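Local coordinates for protein PrgB (Enterococcus faecalis, PDB 6EVU) that promotes cell aggregation, biofilm formation and conjugation by binding and compacting DNA, this chain being its adhesin domain, at residues 69-75 with 158-162; 204-210 with 286-291; 26-30 with 191-195; 223-227 with 309-315. All coordinates share one frame; numbering follows the deposited sequence.

Interaction 1: 69-75 with 158-162; sequences FTKLRKD and FIGTN. With PO4 (phosphate ion), chain B.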
loop_
_atom_site.group_PDB
_atom_site.type_symbol
_atom_site.label_atom_id
_atom_site.label_comp_id
_atom_site.label_asym_id
_atom_site.label_seq_id
_atom_site.Cartn_x
_atom_site.Cartn_y
_atom_site.Cartn_z
ATOM N N PHE A 69 12.337 -4.742 -6.273
ATOM C CA PHE A 69 12.045 -3.363 -6.643
ATOM C C PHE A 69 12.742 -3.015 -7.944
ATOM O O PHE A 69 12.197 -2.267 -8.764
ATOM C CB PHE A 69 12.453 -2.414 -5.503
ATOM C CG PHE A 69 11.799 -2.754 -4.175
ATOM C CD1 PHE A 69 10.470 -2.451 -3.962
ATOM C CD2 PHE A 69 12.530 -3.379 -3.166
ATOM C CE1 PHE A 69 9.848 -2.776 -2.800
ATOM C CE2 PHE A 69 11.917 -3.709 -1.946
ATOM C CZ PHE A 69 10.563 -3.395 -1.773
ATOM N N THR A 70 13.986 -3.478 -8.104
ATOM C CA THR A 70 14.714 -3.197 -9.332
ATOM C C THR A 70 14.000 -3.849 -10.508
ATOM O O THR A 70 13.848 -3.221 -11.558
ATOM C CB THR A 70 16.158 -3.670 -9.195
ATOM O OG1 THR A 70 16.820 -2.871 -8.191
ATOM C CG2 THR A 70 16.919 -3.479 -10.530
ATOM N N LYS A 71 13.536 -5.091 -10.338
ATOM C CA LYS A 71 12.757 -5.751 -11.381
ATOM C C LYS A 71 11.490 -4.974 -11.737
ATOM O O LYS A 71 11.079 -4.949 -12.916
ATOM C CB LYS A 71 12.409 -7.181 -10.956
ATOM C CG LYS A 71 13.656 -8.074 -10.915
ATOM C CD LYS A 71 13.279 -9.474 -10.393
ATOM C CE LYS A 71 14.519 -10.390 -10.330
ATOM N NZ LYS A 71 14.035 -11.765 -9.920
ATOM N N LEU A 72 10.850 -4.385 -10.745
ATOM C CA LEU A 72 9.654 -3.595 -10.963
ATOM C C LEU A 72 9.881 -2.319 -11.754
ATOM O O LEU A 72 9.032 -1.911 -12.504
ATOM C CB LEU A 72 8.965 -3.270 -9.647
ATOM C CG LEU A 72 8.195 -4.425 -9.038
ATOM C CD1 LEU A 72 7.869 -4.144 -7.592
ATOM C CD2 LEU A 72 6.939 -4.705 -9.834
ATOM N N ARG A 73 11.029 -1.680 -11.558
ATOM C CA ARG A 73 11.290 -0.405 -12.204
ATOM C C ARG A 73 11.781 -0.450 -13.647
ATOM O O ARG A 73 12.862 -0.023 -13.965
ATOM C CB ARG A 73 12.248 0.425 -11.351
ATOM C CG ARG A 73 11.691 0.825 -10.007
ATOM C CD ARG A 73 12.590 1.809 -9.292
ATOM N NE ARG A 73 13.929 1.275 -9.222
ATOM C CZ ARG A 73 14.403 0.577 -8.206
ATOM N NH1 ARG A 73 13.677 0.364 -7.135
ATOM N NH2 ARG A 73 15.620 0.112 -8.263
ATOM N N LYS A 74 10.937 -0.980 -14.502
ATOM C CA LYS A 74 11.152 -1.039 -15.921
ATOM C C LYS A 74 9.775 -0.885 -16.567
ATOM O O LYS A 74 8.762 -1.177 -15.964
ATOM C CB LYS A 74 11.897 -2.290 -16.367
ATOM C CG LYS A 74 11.231 -3.614 -16.099
ATOM C CD LYS A 74 12.013 -4.742 -16.755
ATOM C CE LYS A 74 11.583 -6.107 -16.247
ATOM N NZ LYS A 74 12.158 -6.380 -14.920
ATOM N N ASP A 75 9.756 -0.403 -17.792
ATOM C CA ASP A 75 8.494 -0.162 -18.483
ATOM C C ASP A 75 8.123 -1.443 -19.212
ATOM O O ASP A 75 8.831 -1.852 -20.141
ATOM C CB ASP A 75 8.675 0.998 -19.459
ATOM C CG ASP A 75 7.368 1.463 -20.053
ATOM O OD1 ASP A 75 6.392 0.718 -20.062
ATOM O OD2 ASP A 75 7.318 2.622 -20.491
ATOM N N PHE A 158 3.318 -5.843 -4.709
ATOM C CA PHE A 158 4.464 -4.987 -5.013
ATOM C C PHE A 158 4.159 -4.312 -6.325
ATOM O O PHE A 158 3.760 -4.988 -7.271
ATOM C CB PHE A 158 5.753 -5.808 -5.136
ATOM C CG PHE A 158 6.189 -6.473 -3.843
ATOM C CD1 PHE A 158 5.545 -7.625 -3.414
ATOM C CD2 PHE A 158 7.263 -5.966 -3.072
ATOM C CE1 PHE A 158 5.969 -8.290 -2.205
ATOM C CE2 PHE A 158 7.651 -6.603 -1.848
ATOM C CZ PHE A 158 7.007 -7.742 -1.441
ATOM N N ILE A 159 4.287 -2.983 -6.388
ATOM C CA ILE A 159 3.843 -2.254 -7.579
ATOM C C ILE A 159 4.925 -1.272 -7.988
ATOM O O ILE A 159 5.487 -0.548 -7.150
ATOM C CB ILE A 159 2.484 -1.547 -7.303
ATOM C CG1 ILE A 159 1.364 -2.646 -7.175
ATOM C CG2 ILE A 159 2.127 -0.470 -8.421
ATOM C CD1 ILE A 159 0.039 -2.173 -6.776
ATOM N N GLY A 160 5.163 -1.159 -9.301
ATOM C CA GLY A 160 6.162 -0.173 -9.702
ATOM C C GLY A 160 6.309 -0.123 -11.210
ATOM O O GLY A 160 5.752 -0.956 -11.935
ATOM N N THR A 161 7.103 0.852 -11.664
ATOM C CA THR A 161 7.419 0.999 -13.087
ATOM C C THR A 161 8.658 1.888 -13.213
ATOM O O THR A 161 9.225 2.336 -12.227
ATOM C CB THR A 161 6.211 1.556 -13.859
ATOM O OG1 THR A 161 6.511 1.462 -15.281
ATOM C CG2 THR A 161 5.993 3.028 -13.532
ATOM N N ASN A 162 9.078 2.115 -14.435
ATOM C CA ASN A 162 10.175 3.016 -14.755
ATOM C C ASN A 162 9.754 4.462 -14.536
ATOM O O ASN A 162 8.657 4.853 -14.937
ATOM C CB ASN A 162 10.494 2.782 -16.248
ATOM C CG ASN A 162 11.640 3.552 -16.732
ATOM O OD1 ASN A 162 12.671 3.673 -16.068
ATOM N ND2 ASN A 162 11.514 4.029 -17.950
HETATM P P PO4 B . 15.988 4.009 -11.019
HETATM O O1 PO4 B . 16.505 4.236 -9.610
HETATM O O2 PO4 B . 14.889 5.039 -11.280
HETATM O O3 PO4 B . 17.122 4.261 -11.999
HETATM O O4 PO4 B . 15.494 2.621 -11.310
HETATM O O HOH W 1 9.192 4.290 -19.761
#

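Interaction 2: 204-210 with 286-291; sequences LTNKGGH and MTTKGK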
loop_
_atom_site.group_PDB
_atom_site.type_symbol
_atom_site.label_atom_id
_atom_site.label_comp_id
_atom_site.label_asym_id
_atom_site.label_seq_id
_atom_site.Cartn_x
_atom_site.Cartn_y
_atom_site.Cartn_z
ATOM N N LEU A 204 12.056 12.781 1.558
ATOM C CA LEU A 204 11.796 14.065 0.920
ATOM C C LEU A 204 12.645 15.176 1.528
ATOM O O LEU A 204 12.723 15.323 2.752
ATOM C CB LEU A 204 10.326 14.439 1.063
ATOM C CG LEU A 204 9.352 13.780 0.081
ATOM C CD1 LEU A 204 7.968 14.062 0.594
ATOM C CD2 LEU A 204 9.542 14.319 -1.342
ATOM N N THR A 205 13.259 15.969 0.657
ATOM C CA THR A 205 14.000 17.154 1.060
ATOM C C THR A 205 13.699 18.259 0.055
ATOM O O THR A 205 12.954 18.061 -0.907
ATOM C CB THR A 205 15.497 16.857 1.134
ATOM O OG1 THR A 205 16.025 16.721 -0.187
ATOM C CG2 THR A 205 15.790 15.601 1.955
ATOM N N ASN A 206 14.274 19.447 0.264
ATOM C CA ASN A 206 14.118 20.449 -0.780
ATOM C C ASN A 206 14.917 20.077 -2.030
ATOM O O ASN A 206 14.531 20.459 -3.138
ATOM C CB ASN A 206 14.498 21.820 -0.244
ATOM C CG ASN A 206 15.764 21.778 0.534
ATOM O OD1 ASN A 206 15.760 21.371 1.699
ATOM N ND2 ASN A 206 16.869 22.185 -0.091
ATOM N N LYS A 207 15.993 19.297 -1.897
ATOM C CA LYS A 207 16.746 18.904 -3.088
ATOM C C LYS A 207 16.033 17.820 -3.906
ATOM O O LYS A 207 16.226 17.750 -5.124
ATOM C CB LYS A 207 18.143 18.423 -2.703
ATOM C CG LYS A 207 19.260 19.372 -3.089
ATOM C CD LYS A 207 20.565 19.025 -2.387
ATOM C CE LYS A 207 21.705 19.918 -2.865
ATOM N NZ LYS A 207 21.660 21.272 -2.242
ATOM N N GLY A 208 15.219 16.980 -3.267
ATOM C CA GLY A 208 14.574 15.843 -3.909
ATOM C C GLY A 208 14.101 14.772 -2.943
ATOM O O GLY A 208 13.458 15.068 -1.933
ATOM N N GLY A 209 14.388 13.511 -3.247
ATOM C CA GLY A 209 13.815 12.419 -2.488
ATOM C C GLY A 209 12.364 12.142 -2.888
ATOM O O GLY A 209 11.813 12.717 -3.839
ATOM N N HIS A 210 11.733 11.248 -2.132
ATOM C CA HIS A 210 10.371 10.835 -2.459
ATOM C C HIS A 210 9.698 10.319 -1.203
ATOM O O HIS A 210 10.367 9.939 -0.238
ATOM C CB HIS A 210 10.343 9.763 -3.574
ATOM C CG HIS A 210 10.658 8.373 -3.120
ATOM N ND1 HIS A 210 11.944 7.878 -3.068
ATOM C CD2 HIS A 210 9.848 7.356 -2.744
ATOM C CE1 HIS A 210 11.909 6.624 -2.645
ATOM N NE2 HIS A 210 10.650 6.283 -2.439
ATOM N N MET A 286 3.456 6.638 -4.536
ATOM C CA MET A 286 4.746 7.267 -4.301
ATOM C C MET A 286 4.758 8.623 -4.988
ATOM O O MET A 286 4.361 8.724 -6.151
ATOM C CB MET A 286 5.902 6.404 -4.828
ATOM C CG MET A 286 5.739 4.919 -4.477
ATOM S SD MET A 286 7.050 3.928 -5.304
ATOM C CE MET A 286 8.499 4.380 -4.301
ATOM N N THR A 287 5.263 9.651 -4.284
ATOM C CA THR A 287 5.337 10.996 -4.845
ATOM C C THR A 287 6.743 11.588 -4.710
ATOM O O THR A 287 7.399 11.458 -3.670
ATOM C CB THR A 287 4.313 11.933 -4.197
ATOM O OG1 THR A 287 4.319 13.145 -4.944
ATOM C CG2 THR A 287 4.657 12.213 -2.705
ATOM N N THR A 288 7.247 12.148 -5.795
ATOM C CA THR A 288 8.494 12.901 -5.738
ATOM C C THR A 288 8.190 14.361 -5.616
ATOM O O THR A 288 9.044 15.201 -5.948
ATOM C CB THR A 288 9.355 12.674 -6.974
ATOM O OG1 THR A 288 8.582 13.019 -8.118
ATOM C CG2 THR A 288 9.830 11.194 -7.075
ATOM N N LYS A 289 6.943 14.673 -5.284
ATOM C CA LYS A 289 6.397 16.026 -5.376
ATOM C C LYS A 289 6.698 16.662 -6.726
ATOM O O LYS A 289 6.755 17.882 -6.840
ATOM C CB LYS A 289 6.907 16.910 -4.230
ATOM C CG LYS A 289 6.286 16.574 -2.888
ATOM C CD LYS A 289 6.953 17.343 -1.755
ATOM C CE LYS A 289 5.959 18.252 -1.054
ATOM N NZ LYS A 289 5.309 19.134 -2.061
ATOM N N GLY A 290 6.957 15.861 -7.754
ATOM C CA GLY A 290 7.090 16.345 -9.117
ATOM C C GLY A 290 8.480 16.271 -9.752
ATOM O O GLY A 290 8.588 16.550 -10.946
ATOM N N LYS A 291 9.551 15.943 -9.008
ATOM C CA LYS A 291 10.882 15.801 -9.592
ATOM C C LYS A 291 10.985 14.489 -10.369
ATOM O O LYS A 291 10.431 13.469 -9.947
ATOM C CB LYS A 291 11.949 15.861 -8.490
ATOM C CG LYS A 291 12.265 17.293 -7.961
ATOM C CD LYS A 291 12.022 17.507 -6.439
ATOM C CE LYS A 291 11.820 19.003 -6.076
ATOM N NZ LYS A 291 11.293 19.237 -4.685
#

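Interaction 3: 26-30 with 191-195; sequences ISKNL and SPFAY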
loop_
_atom_site.group_PDB
_atom_site.type_symbol
_atom_site.label_atom_id
_atom_site.label_comp_id
_atom_site.label_asym_id
_atom_site.label_seq_id
_atom_site.Cartn_x
_atom_site.Cartn_y
_atom_site.Cartn_z
ATOM N N ILE A 26 -9.495 2.307 19.177
ATOM C CA ILE A 26 -9.858 1.688 17.907
ATOM C C ILE A 26 -10.335 0.281 18.208
ATOM O O ILE A 26 -9.573 -0.531 18.738
ATOM C CB ILE A 26 -8.667 1.653 16.956
ATOM C CG1 ILE A 26 -8.024 3.026 16.865
ATOM C CG2 ILE A 26 -9.141 1.171 15.603
ATOM C CD1 ILE A 26 -6.530 2.939 16.676
ATOM N N SER A 27 -11.581 -0.016 17.885
ATOM C CA SER A 27 -12.035 -1.398 18.006
ATOM C C SER A 27 -11.454 -2.245 16.860
ATOM O O SER A 27 -11.501 -1.856 15.686
ATOM C CB SER A 27 -13.566 -1.473 18.029
ATOM O OG SER A 27 -14.148 -1.090 16.790
ATOM N N LYS A 28 -10.871 -3.395 17.215
ATOM C CA LYS A 28 -10.340 -4.319 16.215
ATOM C C LYS A 28 -11.360 -5.421 15.913
ATOM O O LYS A 28 -11.143 -6.607 16.133
ATOM C CB LYS A 28 -8.998 -4.883 16.664
ATOM C CG LYS A 28 -8.247 -4.038 17.715
ATOM C CD LYS A 28 -7.349 -2.918 17.149
ATOM C CE LYS A 28 -6.298 -2.455 18.182
ATOM N NZ LYS A 28 -5.151 -1.675 17.606
ATOM N N ASN A 29 -12.477 -4.999 15.331
ATOM C CA ASN A 29 -13.547 -5.934 14.994
ATOM C C ASN A 29 -13.175 -6.802 13.796
ATOM O O ASN A 29 -13.486 -8.002 13.757
ATOM C CB ASN A 29 -14.818 -5.143 14.688
ATOM C CG ASN A 29 -14.987 -3.943 15.602
ATOM O OD1 ASN A 29 -14.828 -2.778 15.191
ATOM N ND2 ASN A 29 -15.302 -4.227 16.861
ATOM N N LEU A 30 -12.536 -6.204 12.814
ATOM C CA LEU A 30 -12.085 -6.905 11.628
ATOM C C LEU A 30 -10.706 -7.476 11.896
ATOM O O LEU A 30 -9.800 -6.744 12.320
ATOM C CB LEU A 30 -12.020 -5.931 10.452
ATOM C CG LEU A 30 -11.428 -6.530 9.176
ATOM C CD1 LEU A 30 -12.388 -7.603 8.619
ATOM C CD2 LEU A 30 -11.109 -5.420 8.132
ATOM N N SER A 191 -19.328 -0.512 14.596
ATOM C CA SER A 191 -18.138 -1.359 14.625
ATOM C C SER A 191 -17.448 -1.268 13.274
ATOM O O SER A 191 -17.369 -2.250 12.521
ATOM C CB SER A 191 -18.515 -2.795 14.989
ATOM O OG SER A 191 -19.135 -2.822 16.290
ATOM N N PRO A 192 -16.919 -0.082 12.937
ATOM C CA PRO A 192 -16.243 0.098 11.653
ATOM C C PRO A 192 -15.049 -0.828 11.488
ATOM O O PRO A 192 -14.475 -1.332 12.454
ATOM C CB PRO A 192 -15.793 1.565 11.694
ATOM C CG PRO A 192 -15.710 1.914 13.161
ATOM C CD PRO A 192 -16.821 1.115 13.797
ATOM N N PHE A 193 -14.719 -1.078 10.227
ATOM C CA PHE A 193 -13.464 -1.742 9.880
ATOM C C PHE A 193 -12.309 -0.816 10.195
ATOM O O PHE A 193 -12.377 0.396 9.938
ATOM C CB PHE A 193 -13.395 -2.036 8.382
ATOM C CG PHE A 193 -14.285 -3.126 7.913
ATOM C CD1 PHE A 193 -14.853 -4.048 8.788
ATOM C CD2 PHE A 193 -14.567 -3.237 6.563
ATOM C CE1 PHE A 193 -15.663 -5.090 8.281
ATOM C CE2 PHE A 193 -15.359 -4.274 6.081
ATOM C CZ PHE A 193 -15.913 -5.166 6.897
ATOM N N ALA A 194 -11.231 -1.382 10.713
ATOM C CA ALA A 194 -9.997 -0.636 10.890
ATOM C C ALA A 194 -8.862 -1.379 10.195
ATOM O O ALA A 194 -8.691 -2.597 10.367
ATOM C CB ALA A 194 -9.691 -0.405 12.381
ATOM N N TYR A 195 -8.055 -0.637 9.458
ATOM C CA TYR A 195 -6.945 -1.242 8.742
ATOM C C TYR A 195 -5.717 -0.363 8.864
ATOM O O TYR A 195 -5.821 0.842 9.111
ATOM C CB TYR A 195 -7.254 -1.465 7.262
ATOM C CG TYR A 195 -7.865 -0.295 6.478
ATOM C CD1 TYR A 195 -9.229 -0.006 6.530
ATOM C CD2 TYR A 195 -7.061 0.479 5.663
ATOM C CE1 TYR A 195 -9.766 1.094 5.753
ATOM C CE2 TYR A 195 -7.560 1.517 4.879
ATOM C CZ TYR A 195 -8.900 1.818 4.935
ATOM O OH TYR A 195 -9.375 2.828 4.152
HETATM O O HOH W 2 -11.869 -3.238 12.908
HETATM O O HOH W 3 -12.677 0.153 14.222
HETATM O O HOH W 4 -9.271 -4.053 12.670
#

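Interaction 4: 223-227 with 309-315; sequences FKYIN and NAQSVKP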
loop_
_atom_site.group_PDB
_atom_site.type_symbol
_atom_site.label_atom_id
_atom_site.label_comp_id
_atom_site.label_asym_id
_atom_site.label_seq_id
_atom_site.Cartn_x
_atom_site.Cartn_y
_atom_site.Cartn_z
ATOM N N PHE A 223 -8.902 8.499 6.812
ATOM C CA PHE A 223 -7.588 8.391 7.428
ATOM C C PHE A 223 -7.609 8.997 8.838
ATOM O O PHE A 223 -8.225 10.041 9.082
ATOM C CB PHE A 223 -6.543 9.089 6.563
ATOM C CG PHE A 223 -5.145 9.095 7.157
ATOM C CD1 PHE A 223 -4.791 10.015 8.156
ATOM C CD2 PHE A 223 -4.179 8.230 6.698
ATOM C CE1 PHE A 223 -3.503 10.032 8.675
ATOM C CE2 PHE A 223 -2.896 8.239 7.220
ATOM C CZ PHE A 223 -2.559 9.142 8.221
ATOM N N LYS A 224 -6.902 8.358 9.763
ATOM C CA LYS A 224 -6.782 8.851 11.132
ATOM C C LYS A 224 -5.314 8.882 11.546
ATOM O O LYS A 224 -4.593 7.906 11.332
ATOM C CB LYS A 224 -7.594 7.963 12.086
ATOM C CG LYS A 224 -9.103 8.136 11.966
ATOM C CD LYS A 224 -9.519 9.540 12.442
ATOM C CE LYS A 224 -10.976 9.629 12.807
ATOM N NZ LYS A 224 -11.257 10.951 13.422
ATOM N N TYR A 225 -4.884 9.989 12.164
ATOM C CA TYR A 225 -3.493 10.204 12.558
ATOM C C TYR A 225 -3.156 9.393 13.811
ATOM O O TYR A 225 -3.980 9.262 14.721
ATOM C CB TYR A 225 -3.246 11.702 12.843
ATOM C CG TYR A 225 -1.862 12.051 13.384
ATOM C CD1 TYR A 225 -0.722 11.900 12.602
ATOM C CD2 TYR A 225 -1.695 12.527 14.690
ATOM C CE1 TYR A 225 0.539 12.219 13.085
ATOM C CE2 TYR A 225 -0.415 12.853 15.196
ATOM C CZ TYR A 225 0.695 12.693 14.375
ATOM O OH TYR A 225 1.950 12.984 14.830
ATOM N N ILE A 226 -1.939 8.841 13.850
ATOM C CA ILE A 226 -1.403 8.233 15.066
ATOM C C ILE A 226 -0.447 9.216 15.708
ATOM O O ILE A 226 0.438 9.751 15.031
ATOM C CB ILE A 226 -0.679 6.908 14.782
ATOM C CG1 ILE A 226 -1.607 5.892 14.102
ATOM C CG2 ILE A 226 -0.026 6.396 16.053
ATOM C CD1 ILE A 226 -0.859 4.662 13.539
ATOM N N ASN A 227 -0.605 9.448 17.020
ATOM C CA ASN A 227 0.228 10.451 17.670
ATOM C C ASN A 227 1.699 10.066 17.600
ATOM O O ASN A 227 2.074 8.922 17.882
ATOM C CB ASN A 227 -0.198 10.651 19.110
ATOM C CG ASN A 227 0.441 11.894 19.721
ATOM O OD1 ASN A 227 0.733 12.857 19.011
ATOM N ND2 ASN A 227 0.641 11.888 21.001
ATOM N N ASN A 309 -0.418 0.036 14.078
ATOM C CA ASN A 309 0.660 0.464 14.965
ATOM C C ASN A 309 0.198 1.472 16.017
ATOM O O ASN A 309 1.025 2.242 16.562
ATOM C CB ASN A 309 1.826 0.990 14.135
ATOM C CG ASN A 309 2.506 -0.121 13.366
ATOM O OD1 ASN A 309 2.850 -1.150 13.949
ATOM N ND2 ASN A 309 2.690 0.066 12.068
ATOM N N ALA A 310 -1.088 1.430 16.392
ATOM C CA ALA A 310 -1.612 2.224 17.491
ATOM C C ALA A 310 -2.787 1.491 18.140
ATOM O O ALA A 310 -3.249 0.453 17.657
ATOM C CB ALA A 310 -2.025 3.619 17.015
ATOM N N GLN A 311 -3.264 2.039 19.256
ATOM C CA GLN A 311 -4.458 1.530 19.913
ATOM C C GLN A 311 -5.577 2.545 19.927
ATOM O O GLN A 311 -6.724 2.185 20.222
ATOM C CB GLN A 311 -4.159 1.118 21.368
ATOM C CG GLN A 311 -2.790 0.486 21.557
ATOM C CD GLN A 311 -2.863 -1.021 21.758
ATOM O OE1 GLN A 311 -3.474 -1.735 20.951
ATOM N NE2 GLN A 311 -2.249 -1.513 22.845
ATOM N N SER A 312 -5.270 3.808 19.657
ATOM C CA SER A 312 -6.248 4.875 19.722
ATOM C C SER A 312 -5.818 5.896 18.692
ATOM O O SER A 312 -4.715 5.818 18.155
ATOM C CB SER A 312 -6.362 5.472 21.134
ATOM O OG SER A 312 -5.145 6.029 21.585
ATOM N N VAL A 313 -6.715 6.822 18.373
ATOM C CA VAL A 313 -6.468 7.811 17.331
ATOM C C VAL A 313 -7.142 9.073 17.808
ATOM O O VAL A 313 -8.013 9.035 18.669
ATOM C CB VAL A 313 -7.028 7.426 15.940
ATOM C CG1 VAL A 313 -6.267 6.287 15.369
ATOM C CG2 VAL A 313 -8.514 7.071 16.077
ATOM N N LYS A 314 -6.763 10.179 17.209
ATOM C CA LYS A 314 -7.522 11.394 17.390
ATOM C C LYS A 314 -8.875 11.266 16.699
ATOM O O LYS A 314 -8.926 10.916 15.512
ATOM C CB LYS A 314 -6.807 12.597 16.789
ATOM C CG LYS A 314 -7.695 13.833 16.901
ATOM C CD LYS A 314 -6.999 15.117 16.562
ATOM C CE LYS A 314 -7.200 16.073 17.694
ATOM N NZ LYS A 314 -6.933 17.508 17.384
ATOM N N PRO A 315 -9.977 11.516 17.405
ATOM C CA PRO A 315 -11.324 11.733 16.882
ATOM C C PRO A 315 -11.480 13.107 16.219
ATOM O O PRO A 315 -12.030 13.150 15.120
ATOM C CB PRO A 315 -12.186 11.636 18.133
ATOM C CG PRO A 315 -11.289 12.175 19.217
ATOM C CD PRO A 315 -9.943 11.606 18.877
HETATM O O HOH W 5 -2.733 8.159 18.433
#

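Interaction 1: 69-75 with 158-162
Leu72 and Phe158 pack where helix 68-72 lies against one face of strand 157-160. Leu72 drives its CD1 methyl against CB of Phe158 at 3.6 Å, the two side chains crossing at about a right angle, while its CD2 reaches over the backbone toward Gly160 N. Phe69, one helical turn earlier, brings ring atom CE1 to the edge of the Phe158 ring, 4.1 Å from CD2. Trp301 of strand 299-302 stacks on Phe158 and also touches Phe69, so the pair belongs to a larger aromatic cluster. Glycine suits position 160 because a CB there would press on that of Leu72.

The backbones then run close without a direct hydrogen bond between them. Arg73, the centre of an inverse gamma turn, ends the helix, and its CA-H points at Thr161 O, 3.4 Å from CA. Leu72 O in turn receives the CA-H of Thr161. Asn146, from the neighbouring strand 145-150, gives its ND2 to both Leu72 O and Lys74 O.

Polar side chains finish the contact. Water 1 donates to Asp75 OD2 at 2.6 Å and accepts from Asn162 ND2 at 3.0 Å; Asp75 OD1 bonds instead to Ser142. The Arg73 chain, bent at chi3 (-53°), lays its guanidinium over Phe69 O and Thr70 CA and sends NE to phosphate O4 at 2.9 Å, with 154° at the hydrogen. The phosphate, probably from the crystallisation liquor, also accepts from Val296 N. Apolar side chains thus seat the helix end, polar atoms beyond it are bridged by water 1 or bonded to Asn146, and Arg73 presents an N-H to an anion.

Interaction 2: 204-210 with 286-291
Met286 and His210 lie side by side where strand 280-287 runs out into a type I' beta turn, Thr288 to Lys291, packed against the loop that leads into strand 211-215 of the same antiparallel sheet. The bend at chi3 (73°) carries Met286 CE to 3.4 Å from His210 NE2, an oblique approach to the imidazole. Thr287 turns its carbonyl O to the CA-H of His210, 3.3 Å from CA, while its OG1 bonds to Asp168 and accepts from Lys289 N, forming an ST turn. Thr288 sets its CG2 methyl 3.8 Å from His210 CB, and this side of the threonine also covers Gly209 O, a buried carbonyl with no polar partner in the model. Lys289 takes the left-handed backbone conformation of the turn and crosses Leu204 at about a right angle, its CD 4.0 Å from Leu204 CD2; here the lysine works through its methylenes. Gly290 fits the second left-handed place, where a side chain would strike the preceding carbonyl. Lys291 leans back over the loop, CD against Gly208 CA, and closes the turn from its N to Thr288 O. Its own carbonyl O accepts the hydroxyl of Thr288, OG1 to O 2.6 Å, on a lone pair in the carbonyl plane.

Interaction 3: 26-30 with 191-195
Leu30 and Phe193 are the closest backbone approach, CA to CA 5.6 Å, of two segments whose end-to-end directions stand 91° apart. Residues 26-30 form the link between strands 24-25 and 30-31, and they pass across the start of strand 193-197, an outer strand of a three-stranded antiparallel sheet. The two segments do not pair as strands, consistent with these near-perpendicular directions, and ordered water fills the polar gap between them. Water 3 donates to Ser27 O at 2.7 Å and to Pro192 O at 2.9 Å. Water 2 accepts from Leu30 N and, weakly, from Ala194 N, while water 4 lies 2.8 Å from both Leu30 O and Ala194 O and can donate to either.

Among the side chains, Leu30 has CG anti to its backbone N (chi1 174°), which brings the isobutyl group over one face of Phe193. CD2 makes a CH-pi contact there, 4.2 Å from the ring centroid and 24° off the normal, and CB comes up to CD1 of the ring. Tyr121 meets the same phenylalanine edge-to-face, and its hydroxyl bonds to Ser191 O. Elsewhere in the contact, Ile26 sets its CG2 methyl 3.6 Å from Ala194 CB; the small alanine lets the crossing chain come this near. Asn29 packs its side chain against Ser191 CB.

The contact therefore has two characters. Leucine, phenylalanine, isoleucine and alanine supply the apolar packing, whereas backbone carbonyls and two N-H groups of the two segments meet through shared waters.

Interaction 4: 223-227 with 309-315
Ile226 packs on Ala310, and Lys224 on Val313, where the end of strand 221-225, outermost in a three-stranded antiparallel sheet, meets the C-terminal segment, whose strand 312-313 pairs antiparallel with 24-25. The tight part is largely apolar. Ile226 straddles the methyl of Ala310, with CG2 at 3.6 Å from Ala310 CB and CG1 and CD1 almost as near; chi1 of -58° puts CG1 beside the backbone N and CG2 beside the carbonyl carbon, and both branches reach the alanine. A branched residue facing a small one lets the chains close up. Next to it Val313 rests CG1 on Lys224 CB at 3.9 Å and covers Tyr225 O, a buried carbonyl for which the model has no partner. Val273 of strand 272-276 lies against both Ile226 and Val313, so this patch sits on the middle strand of the sheet.

The looser side is wetter. Water 5 accepts from Asn227 N at 2.9 Å and donates to Ser312 O at 3.1 Å, bridging two backbone atoms that do not meet directly. Lys314 directs its amine away to Asn19.

A polar clasp completes the close part. Beside the C-terminal residues, Lys224, bent at chi2 (-67°), runs its methylenes past Lys314 O, CD lying 3.4 Å from that oxygen. Its long reach suits the position, since the ammonium NZ donates to Lys314 O at 3.1 Å, in the carbonyl plane, on a lone pair, with 132° at the oxygen.

How the interactions relate
Interactions 3 and 4 form one neighbourhood, their centres about 12 Å apart on the same side of the chain's centre. They touch directly: Ile26 N lies 3.0 Å from Gln311 O, a probable hydrogen bond, and Ile26 CD1 packs 3.6 Å from Val313 CG1. Both also reach the three-stranded sheet, at its outer strands 193-197 and 221-225. Interactions 1 and 2 lie across the chain's centre from interaction 3, their centres about 33 Å from its own; their own centres are about 18 Å apart and their nearest atoms about 5 Å. The phosphate belongs to interaction 1; bound Tris, probably from the crystallisation liquor, lies about 4 Å from the side chain of Phe69 and about 6 Å from that of Met286.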